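Local coordinates for protein L-ribulose 3-epimerase (Methylomonas sp. DH-1, PDB 7CJ5) that catalyses the manganese-dependent epimerisation of ketoses at C3, acting best on L-ribulose and also interconverting D-allulose and D-fructose, at residues A35-I40 against K277-I282; D150-N155 against F181-T186; V210-S215 against G241-E246. All blocks are in the same frame, centred on the assembly; numbering follows the deposited sequence.

Contact 1 (A35-I40 against K277-I282); sequences AGYDYI and KALEFI. With BDF (beta-D-fructopyranose), chain F.
Leu279 of helix 271-286 lies over the ring of Tyr37, and this CH-pi contact carries the pairing. Leu279 CD2 sits 4.0 Å from the centroid of the Tyr37 ring and only 11° off its normal, so the methyl is over the middle of the face. The second branch, CD1, meets the ring nearer its rim, 3.8 Å from Tyr37 CE1. Leu279 CB lies 3.7 Å from Tyr37 CZ. CG of Leu279 is anti to the backbone N (chi1 -175°), and both methyls are thereby carried to the ring.

Leu279 CD2 also rests on the backbone of the turn before Tyr37, 3.4 Å from Ala35 O. Gly36 has positive phi and closes the preceding helix with a Schellman motif.

Tyr37 OH is hydrogen-bonded to Ala275 O, one turn back on the same helix as Leu279. A phenylalanine in place of Tyr37 would probably leave Ala275 O without this partner and the ring without its polar tie to helix 271-286. Asp38 grips beta-D-fructopyranose with both carboxylate oxygens: sugar O4 donates to Asp38 OD1 at 2.6 Å and sugar O3 to Asp38 OD2 at 2.7 Å.

The contact seats helix 271-286 against the turn between helix 22-35 and strand 39-43 of the TIM barrel. Phe245 of strand 242-245 packs on Tyr37 and Ala278, while Tyr9 of strand 8-12 touches Leu279.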
# COMPACT_ATOMS: atom_id res chain seq x y z
N ALA A 35 19.35 -7.40 20.76
CA ALA A 35 18.71 -6.08 20.56
C ALA A 35 17.90 -5.71 21.80
O ALA A 35 17.49 -4.54 21.87
CB ALA A 35 17.86 -6.09 19.32
N GLY A 36 17.66 -6.67 22.70
CA GLY A 36 17.02 -6.45 24.01
C GLY A 36 15.54 -6.78 24.01
O GLY A 36 14.84 -6.41 24.98
N TYR A 37 15.07 -7.45 22.96
CA TYR A 37 13.67 -7.93 22.85
C TYR A 37 13.41 -9.03 23.88
O TYR A 37 14.36 -9.73 24.29
CB TYR A 37 13.36 -8.39 21.43
CG TYR A 37 13.36 -7.27 20.42
CD1 TYR A 37 12.27 -6.42 20.30
CD2 TYR A 37 14.47 -7.03 19.63
CE1 TYR A 37 12.27 -5.38 19.39
CE2 TYR A 37 14.49 -5.99 18.71
CZ TYR A 37 13.38 -5.17 18.59
OH TYR A 37 13.39 -4.13 17.70
N ASP A 38 12.15 -9.13 24.31
CA ASP A 38 11.64 -10.13 25.28
C ASP A 38 11.33 -11.44 24.56
O ASP A 38 11.39 -12.52 25.21
CB ASP A 38 10.39 -9.60 25.98
CG ASP A 38 10.62 -8.27 26.67
OD1 ASP A 38 11.53 -8.22 27.52
OD2 ASP A 38 9.89 -7.31 26.36
N TYR A 39 11.00 -11.37 23.27
CA TYR A 39 10.59 -12.56 22.48
C TYR A 39 11.01 -12.38 21.03
O TYR A 39 11.29 -11.24 20.59
CB TYR A 39 9.09 -12.84 22.62
CG TYR A 39 8.17 -11.85 21.94
CD1 TYR A 39 7.70 -10.74 22.61
CD2 TYR A 39 7.77 -12.02 20.62
CE1 TYR A 39 6.87 -9.82 22.00
CE2 TYR A 39 6.93 -11.11 20.00
CZ TYR A 39 6.49 -10.00 20.69
OH TYR A 39 5.69 -9.08 20.07
N ILE A 40 11.07 -13.50 20.32
CA ILE A 40 11.19 -13.53 18.84
C ILE A 40 9.83 -13.95 18.29
O ILE A 40 9.20 -14.87 18.86
CB ILE A 40 12.32 -14.47 18.38
CG1 ILE A 40 12.44 -14.47 16.85
CG2 ILE A 40 12.15 -15.88 18.94
CD1 ILE A 40 13.80 -14.88 16.36
N LYS A 277 18.02 0.09 17.26
CA LYS A 277 17.48 1.47 17.15
C LYS A 277 15.94 1.43 17.22
O LYS A 277 15.35 2.33 17.85
CB LYS A 277 17.93 2.12 15.84
CG LYS A 277 19.43 2.36 15.71
CD LYS A 277 19.93 3.50 16.54
CE LYS A 277 21.31 3.96 16.13
NZ LYS A 277 21.78 5.06 17.00
N ALA A 278 15.31 0.45 16.59
CA ALA A 278 13.83 0.34 16.56
C ALA A 278 13.31 0.17 17.99
O ALA A 278 12.34 0.87 18.34
CB ALA A 278 13.39 -0.80 15.68
N LEU A 279 13.91 -0.72 18.78
CA LEU A 279 13.41 -0.97 20.15
C LEU A 279 13.63 0.29 20.99
O LEU A 279 12.73 0.62 21.79
CB LEU A 279 14.08 -2.21 20.77
CG LEU A 279 13.53 -2.60 22.14
CD1 LEU A 279 12.02 -2.80 22.10
CD2 LEU A 279 14.22 -3.85 22.66
N GLU A 280 14.76 0.98 20.83
CA GLU A 280 15.02 2.26 21.55
C GLU A 280 13.89 3.24 21.23
O GLU A 280 13.33 3.83 22.17
CB GLU A 280 16.37 2.87 21.18
CG GLU A 280 17.54 2.08 21.74
CD GLU A 280 18.87 2.80 21.71
OE1 GLU A 280 18.92 3.94 21.19
OE2 GLU A 280 19.85 2.21 22.20
N PHE A 281 13.55 3.38 19.95
CA PHE A 281 12.47 4.27 19.44
C PHE A 281 11.13 3.87 20.08
O PHE A 281 10.41 4.75 20.59
CB PHE A 281 12.42 4.19 17.91
CG PHE A 281 11.41 5.11 17.27
CD1 PHE A 281 10.08 4.71 17.15
CD2 PHE A 281 11.76 6.37 16.84
CE1 PHE A 281 9.14 5.55 16.56
CE2 PHE A 281 10.81 7.21 16.26
CZ PHE A 281 9.51 6.79 16.12
N ILE A 282 10.79 2.58 20.04
CA ILE A 282 9.50 2.06 20.58
C ILE A 282 9.40 2.36 22.08
O ILE A 282 8.34 2.85 22.50
CB ILE A 282 9.37 0.56 20.28
CG1 ILE A 282 9.19 0.31 18.78
CG2 ILE A 282 8.26 -0.07 21.11
CD1 ILE A 282 9.40 -1.12 18.39
C1 BDF F . 7.92 -4.12 29.39
C2 BDF F . 9.29 -4.34 30.03
C3 BDF F . 10.01 -5.57 29.45
C4 BDF F . 11.28 -5.84 30.25
C5 BDF F . 10.94 -6.02 31.72
C6 BDF F . 10.19 -4.80 32.22
O1 BDF F . 7.42 -2.86 29.79
O2 BDF F . 10.11 -3.21 29.80
O3 BDF F . 10.33 -5.33 28.09
O4 BDF F . 11.94 -7.01 29.75
O5 BDF F . 10.12 -7.18 31.90
O6 BDF F . 9.03 -4.53 31.42

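Contact 2 (D150-N155 against F181-T186); sequences DLEVVN and FLHLDT. With MN (manganese (II) ion), chain C; FUD (D-fructose), chain D.
Glu152 and His183 both hold CG anti to the backbone N, with chi1 -167° and 172°, and this stacks one side chain on the other. The Glu152 chain stays extended. Its CG lies 3.5 Å from the centroid of the His183 ring, over the face, and the carboxylate is nearly parallel to the ring. Asp185 has the same first torsion and brings its carboxylate almost coplanar with that of Glu152. Glu152 OE2 and Asp185 OD2 each bind manganese at 2.0 Å.

The strands pair in parallel, joined through helix 165-175 as a beta-alpha-beta unit of the TIM barrel. Leu151 N donates to Phe181 O at 2.9 Å, His183 N to Leu151 O, and Val153 N to His183 O. Val153 CG2 packs on Leu182 CD1 at 3.5 Å, on the side where Leu151 and Leu182 project.

His183 ND1 is hydrogen-bonded to Gly110 N, which helps fix the ring under Glu152. Asp185 OD1 caps Tyr187 N at the start of helix 186-192.

Fructose O2 and O3 chelate the metal, and O4 donates to Glu152 OE1 at 2.6 Å. Glu152 thus holds both metal and sugar, consistent with a probable role as proton donor/acceptor.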
# COMPACT_ATOMS: atom_id res chain seq x y z
N ASP A 150 -4.52 -13.69 16.79
CA ASP A 150 -4.63 -12.23 16.55
C ASP A 150 -4.61 -12.04 15.03
O ASP A 150 -3.58 -12.37 14.41
CB ASP A 150 -3.53 -11.48 17.28
CG ASP A 150 -3.25 -12.06 18.66
OD1 ASP A 150 -3.98 -11.72 19.60
OD2 ASP A 150 -2.31 -12.88 18.77
N LEU A 151 -5.72 -11.56 14.47
CA LEU A 151 -5.92 -11.44 13.00
C LEU A 151 -5.36 -10.10 12.54
O LEU A 151 -5.90 -9.04 12.96
CB LEU A 151 -7.41 -11.54 12.69
CG LEU A 151 -8.14 -12.74 13.28
CD1 LEU A 151 -9.59 -12.72 12.88
CD2 LEU A 151 -7.51 -14.05 12.84
N GLU A 152 -4.29 -10.15 11.75
CA GLU A 152 -3.54 -8.94 11.34
C GLU A 152 -4.25 -8.26 10.18
O GLU A 152 -4.24 -8.80 9.06
CB GLU A 152 -2.11 -9.27 10.93
CG GLU A 152 -1.27 -8.02 10.81
CD GLU A 152 0.16 -8.24 10.35
OE1 GLU A 152 0.53 -9.40 10.12
OE2 GLU A 152 0.89 -7.24 10.23
N VAL A 153 -4.81 -7.08 10.44
CA VAL A 153 -5.39 -6.21 9.38
C VAL A 153 -4.21 -5.73 8.51
O VAL A 153 -3.24 -5.20 9.08
CB VAL A 153 -6.19 -5.06 10.01
CG1 VAL A 153 -6.63 -4.04 8.97
CG2 VAL A 153 -7.39 -5.61 10.76
N VAL A 154 -4.28 -5.96 7.20
CA VAL A 154 -3.20 -5.50 6.28
C VAL A 154 -3.83 -4.70 5.14
O VAL A 154 -5.08 -4.71 5.00
CB VAL A 154 -2.29 -6.65 5.80
CG1 VAL A 154 -1.58 -7.30 6.98
CG2 VAL A 154 -3.01 -7.70 4.97
N ASN A 155 -2.99 -3.98 4.40
CA ASN A 155 -3.44 -3.00 3.39
C ASN A 155 -4.04 -3.76 2.20
O ASN A 155 -3.85 -4.99 2.11
CB ASN A 155 -2.30 -2.04 3.02
CG ASN A 155 -1.22 -2.68 2.17
OD1 ASN A 155 -1.49 -3.08 1.03
ND2 ASN A 155 -0.00 -2.75 2.68
N PHE A 181 -8.54 -12.16 18.59
CA PHE A 181 -8.21 -10.74 18.84
C PHE A 181 -7.86 -10.05 17.53
O PHE A 181 -7.56 -10.74 16.53
CB PHE A 181 -7.04 -10.62 19.82
CG PHE A 181 -7.33 -11.05 21.23
CD1 PHE A 181 -7.23 -12.38 21.60
CD2 PHE A 181 -7.70 -10.13 22.20
CE1 PHE A 181 -7.50 -12.78 22.90
CE2 PHE A 181 -7.98 -10.53 23.50
CZ PHE A 181 -7.88 -11.86 23.85
N LEU A 182 -7.93 -8.71 17.54
CA LEU A 182 -7.44 -7.83 16.46
C LEU A 182 -5.92 -7.69 16.60
O LEU A 182 -5.40 -7.58 17.75
CB LEU A 182 -8.11 -6.46 16.56
CG LEU A 182 -7.81 -5.50 15.41
CD1 LEU A 182 -8.46 -5.97 14.12
CD2 LEU A 182 -8.27 -4.09 15.77
N HIS A 183 -5.24 -7.66 15.45
CA HIS A 183 -3.79 -7.38 15.32
C HIS A 183 -3.65 -6.18 14.36
O HIS A 183 -4.17 -6.26 13.23
CB HIS A 183 -3.09 -8.68 14.92
CG HIS A 183 -1.65 -8.56 14.56
ND1 HIS A 183 -0.95 -9.64 14.04
CD2 HIS A 183 -0.80 -7.52 14.61
CE1 HIS A 183 0.29 -9.26 13.80
NE2 HIS A 183 0.40 -7.96 14.14
N LEU A 184 -3.09 -5.08 14.86
CA LEU A 184 -2.87 -3.84 14.09
C LEU A 184 -1.38 -3.68 13.77
O LEU A 184 -0.55 -4.09 14.59
CB LEU A 184 -3.39 -2.63 14.87
CG LEU A 184 -4.90 -2.45 14.91
CD1 LEU A 184 -5.28 -1.27 15.79
CD2 LEU A 184 -5.47 -2.28 13.50
N ASP A 185 -1.09 -3.09 12.62
CA ASP A 185 0.28 -2.90 12.08
C ASP A 185 0.37 -1.47 11.55
O ASP A 185 -0.40 -1.14 10.64
CB ASP A 185 0.54 -3.92 10.98
CG ASP A 185 1.92 -3.81 10.36
OD1 ASP A 185 2.39 -2.68 10.20
OD2 ASP A 185 2.51 -4.87 10.04
N THR A 186 1.28 -0.66 12.10
CA THR A 186 1.36 0.80 11.82
C THR A 186 1.62 1.05 10.33
O THR A 186 1.14 2.07 9.83
CB THR A 186 2.38 1.50 12.74
OG1 THR A 186 3.66 0.90 12.56
CG2 THR A 186 1.97 1.44 14.19
MN MN C . 2.87 -6.86 10.12
C1 FUD D . 3.27 -8.20 5.90
C2 FUD D . 3.30 -8.02 7.39
C3 FUD D . 3.87 -9.13 8.23
C4 FUD D . 3.22 -10.38 7.68
C5 FUD D . 3.78 -11.74 8.12
C6 FUD D . 5.00 -11.71 9.01
O1 FUD D . 3.12 -6.95 5.23
O2 FUD D . 2.87 -6.99 7.89
O3 FUD D . 3.56 -8.94 9.61
O4 FUD D . 1.86 -10.26 8.03
O5 FUD D . 2.73 -12.51 8.71
O6 FUD D . 5.39 -13.08 9.27
O HOH W 1 -3.17 -2.92 10.67

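Contact 3 (V210-S215 against G241-E246); sequences VHIGES and GPITFE. With MN (manganese (II) ion), chain C; FUD (D-fructose), chain D.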
# COMPACT_ATOMS: atom_id res chain seq x y z
N VAL A 210 0.38 -6.16 18.27
CA VAL A 210 0.81 -4.94 17.53
C VAL A 210 2.08 -5.21 16.72
O VAL A 210 3.04 -5.79 17.26
CB VAL A 210 0.98 -3.76 18.51
CG1 VAL A 210 1.65 -2.57 17.85
CG2 VAL A 210 -0.35 -3.36 19.12
N HIS A 211 2.08 -4.80 15.46
CA HIS A 211 3.31 -4.67 14.64
C HIS A 211 3.66 -3.19 14.47
O HIS A 211 2.77 -2.39 14.15
CB HIS A 211 3.15 -5.35 13.28
CG HIS A 211 3.35 -6.83 13.34
ND1 HIS A 211 3.29 -7.62 12.22
CD2 HIS A 211 3.61 -7.65 14.38
CE1 HIS A 211 3.50 -8.87 12.56
NE2 HIS A 211 3.69 -8.92 13.89
N ILE A 212 4.94 -2.89 14.67
CA ILE A 212 5.56 -1.56 14.45
C ILE A 212 6.38 -1.63 13.16
O ILE A 212 7.38 -2.40 13.11
CB ILE A 212 6.42 -1.14 15.65
CG1 ILE A 212 5.61 -1.22 16.94
CG2 ILE A 212 7.01 0.24 15.41
CD1 ILE A 212 4.34 -0.38 16.94
N GLY A 213 5.95 -0.85 12.17
CA GLY A 213 6.68 -0.63 10.91
C GLY A 213 6.55 0.82 10.46
O GLY A 213 5.45 1.40 10.62
N GLU A 214 7.62 1.40 9.92
CA GLU A 214 7.61 2.75 9.32
C GLU A 214 6.82 2.69 8.00
O GLU A 214 6.60 1.58 7.47
CB GLU A 214 9.05 3.26 9.18
CG GLU A 214 9.15 4.70 8.72
CD GLU A 214 8.34 5.70 9.53
OE1 GLU A 214 8.91 6.32 10.46
OE2 GLU A 214 7.15 5.86 9.25
N SER A 215 6.39 3.85 7.50
CA SER A 215 5.56 3.99 6.26
C SER A 215 6.21 3.22 5.10
O SER A 215 5.48 2.58 4.31
CB SER A 215 5.36 5.44 5.92
OG SER A 215 6.59 6.14 5.92
N GLY A 241 0.25 -6.07 25.87
CA GLY A 241 0.40 -7.25 25.01
C GLY A 241 1.64 -7.13 24.14
O GLY A 241 2.42 -6.19 24.28
N PRO A 242 1.83 -8.10 23.23
CA PRO A 242 2.98 -8.11 22.33
C PRO A 242 3.03 -6.91 21.40
O PRO A 242 2.01 -6.51 20.85
CB PRO A 242 2.80 -9.40 21.51
CG PRO A 242 1.88 -10.25 22.35
CD PRO A 242 0.96 -9.26 23.04
N ILE A 243 4.25 -6.39 21.23
CA ILE A 243 4.61 -5.32 20.26
C ILE A 243 5.88 -5.78 19.55
O ILE A 243 6.95 -5.83 20.21
CB ILE A 243 4.81 -3.97 20.97
CG1 ILE A 243 3.57 -3.55 21.77
CG2 ILE A 243 5.23 -2.89 19.98
CD1 ILE A 243 3.77 -2.30 22.56
N THR A 244 5.75 -6.16 18.28
CA THR A 244 6.86 -6.65 17.44
C THR A 244 7.30 -5.56 16.46
O THR A 244 6.43 -4.96 15.81
CB THR A 244 6.44 -7.88 16.62
OG1 THR A 244 6.17 -8.97 17.51
CG2 THR A 244 7.47 -8.27 15.59
N PHE A 245 8.61 -5.34 16.35
CA PHE A 245 9.21 -4.56 15.25
C PHE A 245 9.48 -5.48 14.07
O PHE A 245 10.05 -6.58 14.24
CB PHE A 245 10.53 -3.92 15.70
CG PHE A 245 11.26 -3.34 14.53
CD1 PHE A 245 10.74 -2.26 13.83
CD2 PHE A 245 12.42 -3.93 14.07
CE1 PHE A 245 11.40 -1.75 12.73
CE2 PHE A 245 13.07 -3.42 12.96
CZ PHE A 245 12.56 -2.33 12.29
N GLU A 246 9.14 -5.04 12.86
CA GLU A 246 9.47 -5.83 11.65
C GLU A 246 9.86 -4.92 10.49
O GLU A 246 9.40 -3.76 10.41
CB GLU A 246 8.30 -6.72 11.28
CG GLU A 246 7.15 -5.96 10.69
CD GLU A 246 5.93 -6.81 10.41
OE1 GLU A 246 6.03 -8.05 10.50
OE2 GLU A 246 4.88 -6.22 10.11
MN MN C . 2.87 -6.86 10.12
C1 FUD D . 3.27 -8.20 5.90
C2 FUD D . 3.30 -8.02 7.39
C3 FUD D . 3.87 -9.13 8.23
C4 FUD D . 3.22 -10.38 7.68
C5 FUD D . 3.78 -11.74 8.12
C6 FUD D . 5.00 -11.71 9.01
O1 FUD D . 3.12 -6.95 5.23
O2 FUD D . 2.87 -6.99 7.89
O3 FUD D . 3.56 -8.94 9.61
O4 FUD D . 1.86 -10.26 8.03
O5 FUD D . 2.73 -12.51 8.71
O6 FUD D . 5.39 -13.08 9.27
O HOH W 2 9.94 -0.38 9.78
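His211 and Glu246 meet at the manganese ion, each giving it one atom. His211 ND1 binds the metal at 2.3 Å and Glu246 OE2 at 2.1 Å. The imidazole and carboxylate planes are 68° apart, and the two side chains cross at about a right angle. Fructose O2 and O3 also bind the metal, and Glu152 and Asp185 complete the shell. Fructose O3 lies in the plane of the His211 ring, at the edge, while Glu246 OE1 comes within 2.8 Å of the same fructose O3. Glu246 probably acts as a proton donor/acceptor, as in related enzymes. Its CG stands between the backbone N and carbonyl carbon (chi1 73°), and the extended chain beyond carries the carboxylate to the metal.

Thr244 forms the next layer, side by side with His211. Thr244 CB lies 3.6 Å from His211 CD2. Glu41 OE1 is hydrogen-bonded to both His211 NE2 and Thr244 OG1, and so helps set the rotation of the ring. Thr244 OG1 also bonds to Tyr39 OH.

Behind these side chains runs a parallel backbone ladder. Val210 N bonds to Pro242 O. Thr244 N reaches Val210 O at 2.9 Å, and Ile212 N reaches Thr244 O at 2.8 Å. Glu246 N donates to Ile212 O at 3.2 Å, which ties the start of the Glu246 loop to the strand.

The other side of the sheet is apolar. Ile212 CG1 presses on Ile243 CG2 at 3.5 Å, a tight carbon pair. Helix 227-236 links the two strands in a beta-alpha-beta crossover; its Phe231 packs on Ile212 and its Phe230 on Val210. Helix 271-286 covers Phe245 through Leu274 and Ala278, and strand 8-12 flanks strand 242-245.

Overall arrangement
Contacts 2 and 3 together build the manganese site of one TIM barrel. Each supplies two protein ligands, and both touch the same fructose. Their centres are about 10 Å apart, and strands 180-185 and 207-212 are neighbours in the sheet. Asp185 OD2 and Glu246 OE2 come within 2.7 Å because both bind the same metal. Thr186 OG1 lies 2.7 Å from Gly213 O, probably a hydrogen bond between the two contacts. The centre of contact 1 is about 10 Å from that of contact 3 and about 20 Å from that of contact 2. Its Tyr37 side chain is about 13 Å from the manganese ion. Tyr39 links contact 1 to contact 3 through Thr244. The fructopyranose at contact 1 is a separate sugar.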